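Local atomic coordinates of PaaX domain-containing protein, C-domain protein (Mycobacterium tuberculosis, PDB entry 3KFW), a protein that is of uncharacterised function but is probably a PaaX-type transcriptional repressor that binds DNA through an N-terminal helix-turn-helix. Residues R6-S11 and F33-T38; V42-M47 and G51-S56; G86-L91 and Q157-S162; S162-A167 and T197-P202. One frame throughout, in Å; residues are numbered along the deposited sequence.

Contact 1. Residues R6-S11 and F33-T38; sequences RSVVLS and FGIKET
Val8 meets Phe33 and Ile35 through a single methyl group, and that methyl is the buried, better-packed part of the contact. Its CG2 lies over one face of the Phe33 ring, 4.4 Å from Phe33 CG, while Ile35 approaches the same methyl with its terminal carbon, Val8 CG2 to Ile35 CD1 being 4.4 Å. The second torsion of Phe33 (chi2 91°) turns the ring plane roughly perpendicular to the plane through its CA, CB and CG, which offers a face to the valine. Both touches are light, and every meeting between the segments is apolar. The segments come from the PaaX-like region, assigned to the helix-turn-helix clan: helix 5-13 packs against the turn that leads from helix 23-30 into helix 37-49, the latter standing where such folds usually carry the recognition helix. Phe33 and Val8 are buried, and the phenylalanine is backed further by Met181, Met226 and Arg229 of the C-terminal helices. The loose side begins beyond Ile35. There the segment moves away from helix 5-13, Lys36 and Thr38 are modelled only as far as CB, and exposed Glu37 turns its carboxylate to a salt bridge with Arg41.

Contact 2. Residues V42-M47 and G51-S56; sequences VALTRM and GDLVRS
A Schellman motif ends helix 37-49 and delivers the chain into strand 53-56, and across it Met47 is bonded to Asp52. The two-stranded hairpin of 53-56 and 59-62 follows the three helices in the manner of a winged helix-turn-helix, consistent with the PaaX-like family. Evidence for the motif is the positive phi of Gly51 (84°) together with the backbone bond from Asp52 N to Met47 O, 2.7 Å long and nearly straight at 166°. The donor stands above the plane of the carbonyl. Gly51 N is also near Met47 O, but its poor angle rules out a bond. Asp52 lays its CB against Met47 CB at 4.0 Å, while its carboxylate is engaged by Arg6 of the first helix in a salt bridge. Apolar packing then continues through Leu53, which runs side by side with Met47, a selenomethionine, both pointing the same way, whereas Leu44 crosses it at a slant. Leu53 CG stands beside the backbone N and anti to the carbonyl carbon (chi1 -65°), which carries CD1 to both. Val9 and Leu13 of helix 5-13 close over this layer. On another flank of helix 37-49, Val42 and Arg46 pack on Thr179 of the second subunit. One methyl of Leu53 serves both helix residues: its CD1 is 3.9 Å from Met47 SE and 3.6 Å from Leu44 CD2.

Contact 3. Residues G86-L91 and Q157-S162; sequences GNWHML and QLWDLS
The carboxylate of Asp160 is gripped at both oxygens, and it follows directly on Leu158 and Trp159, the two residues that meet Trp88. Its OD1 accepts from the backbone N of Gly163, making Asp160 the N-cap of helix 161-177, while OD2 forms a salt bridge with Arg101 of the second subunit. Asp160 is also the centre of an inverse gamma turn, so the chain bends sharply between helix 151-158 and the next helix. Strand 88-93, in the Cas2-like region, runs antiparallel between strands 122-126 and 141-147, and the contact joins its sheet to the end of helix 151-158. Trp88 and Leu158 reach for each other from opposite directions. Leu158 CD1 comes to 3.3 Å from Trp88 CZ3, a short separation for two carbons that marks the tightest point, and to 4.0 Å from Trp88 CH2. The methyl therefore sits at the outer rim of the six-membered ring, approaching it at a slant. With CG beside the backbone N (chi1 -66°), Trp88 extends its benzo end away from the strand to this point. Trp84 meets the Trp88 ring with the planes at about 85°, and Met124 and Pro126 of the adjacent strand add to its packing. The two indoles do not stack: Trp159 CZ3 lies near the Trp88 plane, at its edge, 4.4 Å from Trp88 CZ3. Trp159 instead carries Leu158 CB on one face, 3.6 Å above its ring plane and offset toward the rim.

Contact 4. Residues S162-A167 and T197-P202; sequences SGWTEA and TDPMLP
Trp164 presents three different aspects of its indole to Thr197, Asp198 and Pro199. At the edge, Trp164 NE1 donates to Thr197 OG1 over 2.8 Å; the oxygen lies almost exactly in the ring plane, yet the hydrogen bond is bent, with an N-H...O angle of 143°. The same hydroxyl is hydrogen-bonded to His194 O, so two groups fix its position. Over one face stands Pro199, whose CD is 4.4 Å from Trp164 NE1, a light touch. Asp198 crosses the benzo part at a slant: Trp164 CZ2 is 3.8 Å from Asp198 CA and 3.9 Å from Asp198 CB, with ring and carboxylate planes 43° apart. Trp164 reaches the loop because its CG is swung anti to the backbone N (chi1 -169°). The carboxylate of Asp198 serves two purposes. Its OD1 takes the N-H of Met200, at 2.7 Å between Asp198 OD1 and Met200 N, closing an Asx turn that shapes the loop, while OD2 pairs with Arg216 in a salt bridge. The rings of His194 and Trp210 each stack with the Trp164 indole. The arrangement thus pins loop 197-202, in the PaaX-like C-terminal region, onto helix 161-177; His194 comes from the end of helix 181-195, Leu215 and Arg216 from the start of helix 212-234, and beyond the turn Met200 and Pro202 rest on strand 122-126.

From the N terminus the four contacts follow in series, none nested in or crossing another. Contact 1 closes a loop around helix 23-30, and contact 2, with three residues between its segments, closes the step from helix 37-49 into the hairpin. These two touch directly, through helix 5-13 and helix 37-49, with centres about 12 Å apart, uniting the N-terminal unit. Contact 3 spans 65 residues and closes most of the Cas2-like domain. It passes into contact 4 at the shared Ser162, and contact 4 closes a loop holding the rest of helix 161-177 and helix 181-195; Trp159 rests on Pro199 and Leu201. Contacts 1 and 3 have centres about 40 Å apart, on opposite sides of the chain's centre.

Contact 1. Residues R6-S11 and F33-T38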
loop_
_atom_site.group_PDB
_atom_site.type_symbol
_atom_site.label_atom_id
_atom_site.label_comp_id
_atom_site.label_asym_id
_atom_site.label_seq_id
_atom_site.Cartn_x
_atom_site.Cartn_y
_atom_site.Cartn_z
ATOM N N ARG A 6 -34.929 25.836 -6.718
ATOM C CA ARG A 6 -33.731 26.523 -6.286
ATOM C C ARG A 6 -32.646 26.612 -7.386
ATOM O O ARG A 6 -32.189 27.697 -7.747
ATOM C CB ARG A 6 -33.188 25.867 -5.002
ATOM C CG ARG A 6 -31.734 26.204 -4.790
ATOM C CD ARG A 6 -31.171 25.932 -3.426
ATOM N NE ARG A 6 -29.730 25.856 -3.635
ATOM C CZ ARG A 6 -28.807 26.222 -2.761
ATOM N NH1 ARG A 6 -29.168 26.702 -1.583
ATOM N NH2 ARG A 6 -27.519 26.094 -3.078
ATOM N N SER A 7 -32.254 25.466 -7.932
ATOM C CA SER A 7 -31.202 25.456 -8.921
ATOM C C SER A 7 -31.611 26.151 -10.226
ATOM O O SER A 7 -30.752 26.702 -10.923
ATOM C CB SER A 7 -30.614 24.055 -9.118
ATOM O OG SER A 7 -31.223 23.393 -10.193
ATOM N N VAL A 8 -32.897 26.175 -10.554
ATOM C CA VAL A 8 -33.274 27.013 -11.689
ATOM C C VAL A 8 -33.337 28.509 -11.427
ATOM O O VAL A 8 -33.047 29.258 -12.375
ATOM C CB VAL A 8 -34.489 26.553 -12.530
ATOM C CG1 VAL A 8 -35.003 25.131 -12.173
ATOM C CG2 VAL A 8 -35.586 27.612 -12.540
ATOM N N VAL A 9 -33.688 28.972 -10.199
ATOM C CA VAL A 9 -33.522 30.429 -9.939
ATOM C C VAL A 9 -32.050 30.775 -9.890
ATOM O O VAL A 9 -31.677 31.842 -10.336
ATOM C CB VAL A 9 -34.360 31.096 -8.762
ATOM C CG1 VAL A 9 -35.614 30.289 -8.437
ATOM C CG2 VAL A 9 -33.522 31.394 -7.515
ATOM N N LEU A 10 -31.196 29.865 -9.423
ATOM C CA LEU A 10 -29.754 30.118 -9.567
ATOM C C LEU A 10 -29.341 30.387 -11.021
ATOM O O LEU A 10 -28.716 31.396 -11.288
ATOM C CB LEU A 10 -28.872 29.032 -8.941
ATOM C CG LEU A 10 -28.883 28.982 -7.401
ATOM C CD1 LEU A 10 -27.795 27.994 -6.836
ATOM C CD2 LEU A 10 -28.764 30.367 -6.761
ATOM N N SER A 11 -29.691 29.497 -11.941
ATOM C CA SER A 11 -29.355 29.682 -13.354
ATOM C C SER A 11 -29.974 30.926 -13.946
ATOM O O SER A 11 -29.348 31.614 -14.707
ATOM C CB SER A 11 -29.762 28.476 -14.158
ATOM O OG SER A 11 -28.728 27.507 -14.056
ATOM N N PHE A 33 -39.691 26.839 -17.814
ATOM C CA PHE A 33 -39.128 25.697 -17.115
ATOM C C PHE A 33 -40.233 24.977 -16.383
ATOM O O PHE A 33 -40.043 23.858 -15.909
ATOM C CB PHE A 33 -38.107 26.128 -16.094
ATOM C CG PHE A 33 -36.830 26.635 -16.672
ATOM C CD1 PHE A 33 -36.667 27.986 -16.941
ATOM C CD2 PHE A 33 -35.765 25.778 -16.880
ATOM C CE1 PHE A 33 -35.480 28.485 -17.420
ATOM C CE2 PHE A 33 -34.564 26.252 -17.379
ATOM C CZ PHE A 33 -34.419 27.623 -17.642
ATOM N N GLY A 34 -41.375 25.656 -16.267
ATOM C CA GLY A 34 -42.646 25.023 -15.933
ATOM C C GLY A 34 -43.071 25.179 -14.489
ATOM O O GLY A 34 -43.674 24.273 -13.916
ATOM N N ILE A 35 -42.767 26.320 -13.879
ATOM C CA ILE A 35 -43.187 26.535 -12.488
ATOM C C ILE A 35 -43.867 27.880 -12.218
ATOM O O ILE A 35 -43.205 28.914 -12.060
ATOM C CB ILE A 35 -42.078 26.173 -11.455
ATOM C CG1 ILE A 35 -40.723 25.961 -12.148
ATOM C CG2 ILE A 35 -42.510 24.884 -10.702
ATOM C CD1 ILE A 35 -39.508 26.059 -11.244
ATOM N N LYS A 36 -45.203 27.827 -12.194
ATOM C CA LYS A 36 -46.066 28.961 -11.866
ATOM C C LYS A 36 -45.731 29.462 -10.473
ATOM O O LYS A 36 -45.014 28.793 -9.714
ATOM C CB LYS A 36 -47.548 28.534 -11.901
ATOM N N GLU A 37 -46.282 30.627 -10.145
ATOM C CA GLU A 37 -46.057 31.289 -8.874
ATOM C C GLU A 37 -45.814 30.332 -7.702
ATOM O O GLU A 37 -44.715 30.302 -7.138
ATOM C CB GLU A 37 -47.214 32.249 -8.564
ATOM C CG GLU A 37 -47.367 33.374 -9.588
ATOM C CD GLU A 37 -47.935 34.671 -8.990
ATOM O OE1 GLU A 37 -47.397 35.201 -7.983
ATOM O OE2 GLU A 37 -48.919 35.184 -9.561
ATOM N N THR A 38 -46.844 29.569 -7.358
ATOM C CA THR A 38 -46.849 28.614 -6.240
ATOM C C THR A 38 -45.459 28.146 -5.796
ATOM O O THR A 38 -44.937 28.652 -4.820
ATOM C CB THR A 38 -47.823 27.384 -6.504
#

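Contact 2. Residues V42-M47 and G51-S56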
loop_
_atom_site.group_PDB
_atom_site.type_symbol
_atom_site.label_atom_id
_atom_site.label_comp_id
_atom_site.label_asym_id
_atom_site.label_seq_id
_atom_site.Cartn_x
_atom_site.Cartn_y
_atom_site.Cartn_z
ATOM N N VAL A 42 -42.801 30.098 -2.766
ATOM C CA VAL A 42 -42.349 29.308 -1.624
ATOM C C VAL A 42 -40.842 29.033 -1.660
ATOM O O VAL A 42 -40.187 29.013 -0.612
ATOM C CB VAL A 42 -43.185 28.051 -1.415
ATOM C CG1 VAL A 42 -42.443 27.043 -0.528
ATOM C CG2 VAL A 42 -44.515 28.452 -0.789
ATOM N N ALA A 43 -40.293 28.845 -2.857
ATOM C CA ALA A 43 -38.866 28.654 -2.993
ATOM C C ALA A 43 -38.095 29.954 -2.629
ATOM O O ALA A 43 -37.220 29.933 -1.769
ATOM C CB ALA A 43 -38.552 28.190 -4.391
ATOM N N LEU A 44 -38.410 31.072 -3.281
ATOM C CA LEU A 44 -37.732 32.341 -2.999
ATOM C C LEU A 44 -37.695 32.629 -1.495
ATOM O O LEU A 44 -36.635 32.906 -0.937
ATOM C CB LEU A 44 -38.407 33.485 -3.736
ATOM C CG LEU A 44 -38.304 33.389 -5.250
ATOM C CD1 LEU A 44 -39.119 34.471 -5.915
ATOM C CD2 LEU A 44 -36.842 33.484 -5.689
ATOM N N THR A 45 -38.853 32.544 -0.844
ATOM C CA THR A 45 -38.935 32.686 0.605
ATOM C C THR A 45 -38.050 31.664 1.344
ATOM O O THR A 45 -37.293 32.024 2.253
ATOM C CB THR A 45 -40.423 32.643 1.113
ATOM O OG1 THR A 45 -41.216 33.595 0.371
ATOM C CG2 THR A 45 -40.506 32.978 2.614
ATOM N N ARG A 46 -38.112 30.394 0.947
ATOM C CA ARG A 46 -37.223 29.407 1.572
ATOM C C ARG A 46 -35.719 29.775 1.412
ATOM O O ARG A 46 -34.940 29.674 2.372
ATOM C CB ARG A 46 -37.523 28.024 1.057
ATOM C CG ARG A 46 -36.798 26.929 1.789
ATOM C CD ARG A 46 -37.062 25.632 1.074
ATOM N NE ARG A 46 -38.498 25.416 1.021
ATOM C CZ ARG A 46 -39.135 24.409 1.612
ATOM N NH1 ARG A 46 -40.454 24.315 1.501
ATOM N NH2 ARG A 46 -38.462 23.481 2.287
HETATM N N MSE A 47 -35.331 30.235 0.218
HETATM C CA MSE A 47 -33.927 30.512 -0.084
HETATM C C MSE A 47 -33.358 31.680 0.712
HETATM O O MSE A 47 -32.247 31.563 1.256
HETATM C CB MSE A 47 -33.760 30.770 -1.558
HETATM C CG MSE A 47 -33.687 29.513 -2.393
HETATM SE SE MSE A 47 -33.702 29.951 -4.323
HETATM C CE MSE A 47 -35.589 29.943 -4.671
ATOM N N GLY A 51 -30.385 31.671 3.685
ATOM C CA GLY A 51 -29.192 32.461 3.378
ATOM C C GLY A 51 -28.692 32.437 1.934
ATOM O O GLY A 51 -27.534 32.776 1.666
ATOM N N ASP A 52 -29.557 32.064 0.992
ATOM C CA ASP A 52 -29.132 31.883 -0.393
ATOM C C ASP A 52 -29.415 33.107 -1.274
ATOM O O ASP A 52 -28.631 33.451 -2.181
ATOM C CB ASP A 52 -29.758 30.608 -0.968
ATOM C CG ASP A 52 -29.241 29.326 -0.275
ATOM O OD1 ASP A 52 -27.996 29.214 -0.092
ATOM O OD2 ASP A 52 -30.070 28.424 0.065
ATOM N N LEU A 53 -30.537 33.755 -0.990
ATOM C CA LEU A 53 -30.879 35.009 -1.601
ATOM C C LEU A 53 -31.057 36.046 -0.525
ATOM O O LEU A 53 -31.333 35.738 0.648
ATOM C CB LEU A 53 -32.191 34.895 -2.377
ATOM C CG LEU A 53 -32.260 33.985 -3.604
ATOM C CD1 LEU A 53 -33.709 33.868 -4.024
ATOM C CD2 LEU A 53 -31.364 34.446 -4.784
ATOM N N VAL A 54 -30.944 37.294 -0.943
ATOM C CA VAL A 54 -31.287 38.414 -0.119
ATOM C C VAL A 54 -32.488 39.106 -0.824
ATOM O O VAL A 54 -32.545 39.126 -2.057
ATOM C CB VAL A 54 -30.031 39.342 0.041
ATOM C CG1 VAL A 54 -29.023 38.701 0.960
ATOM C CG2 VAL A 54 -29.335 39.592 -1.325
ATOM N N ARG A 55 -33.453 39.640 -0.061
ATOM C CA ARG A 55 -34.546 40.407 -0.668
ATOM C C ARG A 55 -34.578 41.893 -0.283
ATOM O O ARG A 55 -34.117 42.307 0.774
ATOM C CB ARG A 55 -35.922 39.749 -0.428
ATOM C CG ARG A 55 -36.520 39.862 0.953
ATOM C CD ARG A 55 -37.910 39.221 0.971
ATOM N NE ARG A 55 -38.464 39.003 2.326
ATOM C CZ ARG A 55 -37.790 39.186 3.477
ATOM N NH1 ARG A 55 -36.520 39.555 3.434
ATOM N NH2 ARG A 55 -38.366 38.973 4.667
ATOM N N SER A 56 -35.153 42.704 -1.154
ATOM C CA SER A 56 -35.302 44.095 -0.821
ATOM C C SER A 56 -36.589 44.552 -1.461
ATOM O O SER A 56 -37.259 43.761 -2.102
ATOM C CB SER A 56 -34.104 44.855 -1.382
ATOM O OG SER A 56 -34.238 44.952 -2.782
#

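Contact 3. Residues G86-L91 and Q157-S162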
loop_
_atom_site.group_PDB
_atom_site.type_symbol
_atom_site.label_atom_id
_atom_site.label_comp_id
_atom_site.label_asym_id
_atom_site.label_seq_id
_atom_site.Cartn_x
_atom_site.Cartn_y
_atom_site.Cartn_z
ATOM N N GLY A 86 7.456 20.573 -18.000
ATOM C CA GLY A 86 7.766 19.133 -17.860
ATOM C C GLY A 86 7.732 18.595 -16.451
ATOM O O GLY A 86 7.963 17.390 -16.227
ATOM N N ASN A 87 7.447 19.486 -15.500
ATOM C CA ASN A 87 7.474 19.154 -14.090
ATOM C C ASN A 87 6.109 18.756 -13.568
ATOM O O ASN A 87 5.096 19.298 -14.020
ATOM C CB ASN A 87 8.017 20.302 -13.267
ATOM C CG ASN A 87 9.487 20.529 -13.499
ATOM O OD1 ASN A 87 10.334 19.817 -12.971
ATOM N ND2 ASN A 87 9.799 21.542 -14.280
ATOM N N TRP A 88 6.109 17.827 -12.613
ATOM C CA TRP A 88 4.924 17.337 -11.974
ATOM C C TRP A 88 4.958 17.645 -10.471
ATOM O O TRP A 88 5.997 17.520 -9.817
ATOM C CB TRP A 88 4.854 15.803 -12.159
ATOM C CG TRP A 88 4.672 15.401 -13.591
ATOM C CD1 TRP A 88 5.620 15.454 -14.598
ATOM C CD2 TRP A 88 3.483 14.889 -14.192
ATOM N NE1 TRP A 88 5.091 14.998 -15.765
ATOM C CE2 TRP A 88 3.786 14.641 -15.563
ATOM C CE3 TRP A 88 2.217 14.576 -13.708
ATOM C CZ2 TRP A 88 2.840 14.136 -16.470
ATOM C CZ3 TRP A 88 1.282 14.043 -14.583
ATOM C CH2 TRP A 88 1.596 13.854 -15.982
ATOM N N HIS A 89 3.819 18.040 -9.922
ATOM C CA HIS A 89 3.640 18.035 -8.483
ATOM C C HIS A 89 3.424 16.613 -8.031
ATOM O O HIS A 89 2.674 15.878 -8.667
ATOM C CB HIS A 89 2.446 18.907 -8.072
ATOM C CG HIS A 89 2.743 20.377 -8.127
ATOM N ND1 HIS A 89 1.768 21.338 -8.340
ATOM C CD2 HIS A 89 3.920 21.045 -8.011
ATOM C CE1 HIS A 89 2.330 22.528 -8.318
ATOM N NE2 HIS A 89 3.630 22.378 -8.119
HETATM N N MSE A 90 4.050 16.230 -6.923
HETATM C CA MSE A 90 3.906 14.877 -6.395
HETATM C C MSE A 90 3.622 14.856 -4.916
HETATM O O MSE A 90 4.339 15.413 -4.098
HETATM C CB MSE A 90 5.156 14.077 -6.663
HETATM C CG MSE A 90 4.892 12.588 -6.730
HETATM SE SE MSE A 90 6.489 11.658 -7.385
HETATM C CE MSE A 90 6.903 11.137 -5.569
ATOM N N LEU A 91 2.558 14.190 -4.555
ATOM C CA LEU A 91 2.223 14.110 -3.186
ATOM C C LEU A 91 2.201 12.627 -2.790
ATOM O O LEU A 91 1.436 11.871 -3.326
ATOM C CB LEU A 91 0.876 14.796 -2.946
ATOM C CG LEU A 91 0.750 16.302 -3.215
ATOM C CD1 LEU A 91 -0.765 16.712 -3.098
ATOM C CD2 LEU A 91 1.586 17.118 -2.276
ATOM N N GLN A 157 -2.129 7.256 -17.730
ATOM C CA GLN A 157 -2.076 6.219 -16.674
ATOM C C GLN A 157 -2.736 6.736 -15.347
ATOM O O GLN A 157 -3.437 6.003 -14.679
ATOM C CB GLN A 157 -0.597 5.821 -16.487
ATOM C CG GLN A 157 -0.247 4.386 -16.224
ATOM C CD GLN A 157 -0.786 3.393 -17.278
ATOM O OE1 GLN A 157 -0.595 3.558 -18.490
ATOM N NE2 GLN A 157 -1.484 2.358 -16.789
ATOM N N LEU A 158 -2.552 8.025 -15.033
ATOM C CA LEU A 158 -3.205 8.694 -13.940
ATOM C C LEU A 158 -4.708 8.931 -14.153
ATOM O O LEU A 158 -5.512 8.837 -13.208
ATOM C CB LEU A 158 -2.533 10.039 -13.753
ATOM C CG LEU A 158 -1.047 10.148 -13.447
ATOM C CD1 LEU A 158 -0.661 11.581 -13.556
ATOM C CD2 LEU A 158 -0.690 9.590 -12.060
ATOM N N TRP A 159 -5.115 9.327 -15.363
ATOM C CA TRP A 159 -6.563 9.509 -15.640
ATOM C C TRP A 159 -7.044 8.642 -16.826
ATOM O O TRP A 159 -6.240 8.292 -17.721
ATOM C CB TRP A 159 -6.821 10.953 -15.990
ATOM C CG TRP A 159 -6.423 11.900 -14.922
ATOM C CD1 TRP A 159 -7.177 12.289 -13.807
ATOM C CD2 TRP A 159 -5.194 12.631 -14.853
ATOM N NE1 TRP A 159 -6.459 13.214 -13.065
ATOM C CE2 TRP A 159 -5.252 13.445 -13.669
ATOM C CE3 TRP A 159 -4.074 12.718 -15.683
ATOM C CZ2 TRP A 159 -4.205 14.295 -13.293
ATOM C CZ3 TRP A 159 -3.025 13.582 -15.313
ATOM C CH2 TRP A 159 -3.101 14.345 -14.117
ATOM N N ASP A 160 -8.335 8.318 -16.824
ATOM C CA ASP A 160 -8.971 7.642 -17.905
ATOM C C ASP A 160 -9.235 8.698 -18.977
ATOM O O ASP A 160 -10.303 9.259 -19.045
ATOM C CB ASP A 160 -10.292 7.015 -17.423
ATOM C CG ASP A 160 -11.069 6.282 -18.556
ATOM O OD1 ASP A 160 -10.565 6.169 -19.688
ATOM O OD2 ASP A 160 -12.211 5.839 -18.330
ATOM N N LEU A 161 -8.264 8.983 -19.819
ATOM C CA LEU A 161 -8.419 10.045 -20.777
ATOM C C LEU A 161 -9.366 9.745 -21.912
ATOM O O LEU A 161 -10.086 10.646 -22.348
ATOM C CB LEU A 161 -7.089 10.394 -21.386
ATOM C CG LEU A 161 -6.067 10.921 -20.417
ATOM C CD1 LEU A 161 -4.734 11.055 -21.168
ATOM C CD2 LEU A 161 -6.514 12.238 -19.797
ATOM N N SER A 162 -9.307 8.526 -22.471
ATOM C CA SER A 162 -10.241 8.183 -23.563
ATOM C C SER A 162 -11.694 8.163 -23.041
ATOM O O SER A 162 -12.597 8.586 -23.745
ATOM C CB SER A 162 -9.890 6.864 -24.190
ATOM O OG SER A 162 -9.970 5.862 -23.183
#

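Contact 4. Residues S162-A167 and T197-P202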
loop_
_atom_site.group_PDB
_atom_site.type_symbol
_atom_site.label_atom_id
_atom_site.label_comp_id
_atom_site.label_asym_id
_atom_site.label_seq_id
_atom_site.Cartn_x
_atom_site.Cartn_y
_atom_site.Cartn_z
ATOM N N SER A 162 -9.307 8.526 -22.471
ATOM C CA SER A 162 -10.241 8.183 -23.563
ATOM C C SER A 162 -11.694 8.163 -23.041
ATOM O O SER A 162 -12.597 8.586 -23.745
ATOM C CB SER A 162 -9.890 6.864 -24.190
ATOM O OG SER A 162 -9.970 5.862 -23.183
ATOM N N GLY A 163 -11.915 7.710 -21.803
ATOM C CA GLY A 163 -13.273 7.655 -21.226
ATOM C C GLY A 163 -13.847 9.022 -20.929
ATOM O O GLY A 163 -15.075 9.211 -20.952
ATOM N N TRP A 164 -12.976 9.979 -20.625
ATOM C CA TRP A 164 -13.440 11.301 -20.265
ATOM C C TRP A 164 -13.767 12.087 -21.529
ATOM O O TRP A 164 -14.672 12.909 -21.518
ATOM C CB TRP A 164 -12.364 12.055 -19.514
ATOM C CG TRP A 164 -12.822 13.356 -18.845
ATOM C CD1 TRP A 164 -13.166 13.541 -17.491
ATOM C CD2 TRP A 164 -12.906 14.663 -19.462
ATOM N NE1 TRP A 164 -13.496 14.886 -17.280
ATOM C CE2 TRP A 164 -13.344 15.583 -18.465
ATOM C CE3 TRP A 164 -12.695 15.132 -20.761
ATOM C CZ2 TRP A 164 -13.540 16.924 -18.736
ATOM C CZ3 TRP A 164 -12.899 16.501 -21.035
ATOM C CH2 TRP A 164 -13.316 17.375 -20.021
ATOM N N THR A 165 -12.967 11.837 -22.568
ATOM C CA THR A 165 -13.153 12.252 -23.957
ATOM C C THR A 165 -14.468 11.699 -24.509
ATOM O O THR A 165 -15.303 12.488 -24.967
ATOM C CB THR A 165 -11.946 11.715 -24.822
ATOM O OG1 THR A 165 -10.746 12.395 -24.425
ATOM C CG2 THR A 165 -12.180 11.836 -26.360
ATOM N N GLU A 166 -14.665 10.371 -24.458
ATOM C CA GLU A 166 -15.934 9.764 -24.896
ATOM C C GLU A 166 -17.167 10.359 -24.176
ATOM O O GLU A 166 -18.192 10.636 -24.817
ATOM C CB GLU A 166 -15.919 8.231 -24.766
ATOM C CG GLU A 166 -17.177 7.511 -25.362
ATOM C CD GLU A 166 -16.882 6.075 -25.927
ATOM O OE1 GLU A 166 -16.715 5.917 -27.185
ATOM O OE2 GLU A 166 -16.799 5.106 -25.114
ATOM N N ALA A 167 -17.053 10.595 -22.869
ATOM C CA ALA A 167 -18.184 11.142 -22.074
ATOM C C ALA A 167 -18.462 12.558 -22.440
ATOM O O ALA A 167 -19.621 12.974 -22.386
ATOM C CB ALA A 167 -17.968 11.031 -20.555
ATOM N N THR A 197 -14.265 17.555 -13.031
ATOM C CA THR A 197 -13.308 16.463 -13.030
ATOM C C THR A 197 -12.228 16.618 -14.086
ATOM O O THR A 197 -11.424 15.704 -14.255
ATOM C CB THR A 197 -13.969 15.041 -13.238
ATOM O OG1 THR A 197 -14.267 14.837 -14.606
ATOM C CG2 THR A 197 -15.258 14.820 -12.369
ATOM N N ASP A 198 -12.220 17.751 -14.816
ATOM C CA ASP A 198 -11.265 17.962 -15.887
ATOM C C ASP A 198 -9.834 17.892 -15.334
ATOM O O ASP A 198 -9.504 18.606 -14.360
ATOM C CB ASP A 198 -11.493 19.322 -16.519
ATOM C CG ASP A 198 -10.658 19.540 -17.822
ATOM O OD1 ASP A 198 -9.578 18.926 -18.065
ATOM O OD2 ASP A 198 -11.113 20.358 -18.628
ATOM N N PRO A 199 -8.976 17.044 -15.952
ATOM C CA PRO A 199 -7.627 17.011 -15.412
ATOM C C PRO A 199 -6.782 18.228 -15.754
ATOM O O PRO A 199 -5.674 18.335 -15.249
ATOM C CB PRO A 199 -7.040 15.717 -15.975
ATOM C CG PRO A 199 -7.874 15.392 -17.129
ATOM C CD PRO A 199 -9.232 15.882 -16.813
HETATM N N MSE A 200 -7.306 19.147 -16.585
HETATM C CA MSE A 200 -6.697 20.468 -16.778
HETATM C C MSE A 200 -5.290 20.323 -17.262
HETATM O O MSE A 200 -4.386 20.935 -16.687
HETATM C CB MSE A 200 -6.628 21.164 -15.436
HETATM C CG MSE A 200 -6.988 22.554 -15.486
HETATM SE SE MSE A 200 -8.833 22.507 -16.025
HETATM C CE MSE A 200 -9.703 22.517 -14.285
ATOM N N LEU A 201 -5.106 19.491 -18.292
ATOM C CA LEU A 201 -3.783 19.106 -18.738
ATOM C C LEU A 201 -3.169 20.232 -19.560
ATOM O O LEU A 201 -3.878 20.927 -20.281
ATOM C CB LEU A 201 -3.852 17.804 -19.570
ATOM C CG LEU A 201 -4.108 16.443 -18.883
ATOM C CD1 LEU A 201 -4.229 15.315 -19.862
ATOM C CD2 LEU A 201 -3.011 16.065 -17.892
ATOM N N PRO A 202 -1.842 20.397 -19.497
ATOM C CA PRO A 202 -1.243 21.395 -20.385
ATOM C C PRO A 202 -1.298 20.964 -21.856
ATOM O O PRO A 202 -1.226 19.761 -22.142
ATOM C CB PRO A 202 0.214 21.399 -19.945
ATOM C CG PRO A 202 0.463 20.004 -19.479
ATOM C CD PRO A 202 -0.831 19.476 -18.938
#